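Local coordinates for protein RTX-adhesin (Marinomonas primoryensis, PDB 5IRB) that belongs to a giant calcium-binding RTX adhesin that attaches its Antarctic bacterium to diatoms and ice, this piece being a row of calcium-bound beta domains, at residues Y263-T266 with E272-V275. Residues are numbered along the deposited sequence; the frame is centred on the assembly and turned at random. Where two conformers were deposited one is given.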
# COMPACT_ATOMS: atom_id res chain seq x y z
N TYR A 263 -35.22 7.31 -33.83
CA TYR A 263 -34.32 7.00 -34.94
C TYR A 263 -32.88 7.07 -34.43
O TYR A 263 -32.56 7.96 -33.65
CB TYR A 263 -34.53 8.00 -36.09
CG TYR A 263 -35.87 7.89 -36.82
CD1 TYR A 263 -36.99 8.60 -36.38
CD2 TYR A 263 -36.01 7.08 -37.94
CE1 TYR A 263 -38.21 8.49 -37.04
CE2 TYR A 263 -37.22 6.98 -38.61
CZ TYR A 263 -38.31 7.69 -38.15
OH TYR A 263 -39.50 7.57 -38.82
N THR A 264 -32.02 6.15 -34.86
CA THR A 264 -30.62 6.19 -34.43
C THR A 264 -29.64 5.97 -35.58
O THR A 264 -29.96 5.32 -36.58
CB THR A 264 -30.29 5.12 -33.35
OG1 THR A 264 -30.57 3.81 -33.87
CG2 THR A 264 -31.07 5.36 -32.03
N THR A 265 -28.44 6.49 -35.41
CA THR A 265 -27.34 6.29 -36.33
C THR A 265 -26.08 6.54 -35.50
O THR A 265 -26.16 6.71 -34.28
CB THR A 265 -27.42 7.22 -37.59
OG1 THR A 265 -26.42 6.85 -38.55
CG2 THR A 265 -27.20 8.69 -37.23
N THR A 266 -24.93 6.59 -36.16
CA THR A 266 -23.68 6.87 -35.49
C THR A 266 -22.92 7.97 -36.20
O THR A 266 -23.18 8.26 -37.38
CB THR A 266 -22.78 5.61 -35.39
OG1 THR A 266 -22.50 5.14 -36.71
CG2 THR A 266 -23.49 4.51 -34.62
N GLU A 272 -19.75 13.69 -39.24
CA GLU A 272 -21.12 13.86 -39.74
C GLU A 272 -21.98 12.64 -39.40
O GLU A 272 -21.47 11.58 -38.99
CB GLU A 272 -21.13 14.11 -41.26
CG GLU A 272 -20.45 15.41 -41.68
CD GLU A 272 -20.41 15.60 -43.19
OE1 GLU A 272 -21.47 15.87 -43.79
OE2 GLU A 272 -19.32 15.48 -43.78
N TRP A 273 -23.28 12.81 -39.55
CA TRP A 273 -24.20 11.70 -39.35
C TRP A 273 -25.39 11.90 -40.27
O TRP A 273 -25.73 13.04 -40.60
CB TRP A 273 -24.62 11.60 -37.88
CG TRP A 273 -25.18 12.87 -37.34
CD1 TRP A 273 -24.51 13.83 -36.63
CD2 TRP A 273 -26.53 13.32 -37.43
NE1 TRP A 273 -25.36 14.87 -36.31
CE2 TRP A 273 -26.63 14.57 -36.79
CE3 TRP A 273 -27.70 12.79 -38.02
CZ2 TRP A 273 -27.80 15.32 -36.71
CZ3 TRP A 273 -28.88 13.53 -37.94
CH2 TRP A 273 -28.92 14.77 -37.27
N SER A 274 -26.00 10.80 -40.69
CA SER A 274 -27.24 10.87 -41.47
C SER A 274 -28.10 9.66 -41.09
O SER A 274 -27.57 8.59 -40.77
CB SER A 274 -26.97 10.90 -42.98
OG SER A 274 -28.19 11.03 -43.70
N VAL A 275 -29.42 9.85 -41.08
CA VAL A 275 -30.32 8.75 -40.81
C VAL A 275 -31.61 8.91 -41.61
O VAL A 275 -32.08 10.04 -41.83
CB VAL A 275 -30.62 8.63 -39.29
CG1 VAL A 275 -31.24 9.90 -38.74
CG2 VAL A 275 -31.48 7.41 -38.99
O HOH W 1 -24.51 8.50 -39.77
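Thr-265 packs on Val-275 and Trp-273 where the edges of two facing sheets meet in the last of the chain's beta domains, a side-chain and water-mediated contact. Segments 263-266 and 272-275 run roughly antiparallel, 145° between their directions, with axes 6.5 Å apart at closest approach. Thr-265 is the hub: its CB lies 3.9 Å from Val-275 CB, and its CG2 comes equally near Trp-273 CB, the two side chains crossing at about a right angle. With Thr-265 OG1 anti to the backbone N (chi1 -172°), the hydroxyl lies 3.0 Å from Ser-274 O and binds a water at 2.8 Å. That water donates to Thr-266 O at 2.7 Å and accepts from Ser-274 N, so one molecule links backbone polar groups of both strands. The arrangement is that of a beta sandwich, consistent with the Ig-like domains common in large bacterial adhesins: strand 261-266 is the outer strand of one sheet and bonds through its backbone to strand 253-258, whereas strand 272-278 borders the other and pairs with strand 236-244. The five-residue connection between them thus passes from sheet to sheet. Val-275 CG2, anti to its own N, reaches Thr-264 O at 3.5 Å and also meets Tyr-263 CB at 4.2 Å. Beyond these strands, Tyr-263 OH hydrogen-bonds to Asp-281 OD2 and Ala-278 N. The Trp-273 indole leads away from strand 263-266 into the interior, touching Val-254 and Leu-256 on one sheet and Val-239 and Ala-243 on the other, while its NE1 makes a weak hydrogen bond to Thr-242 O.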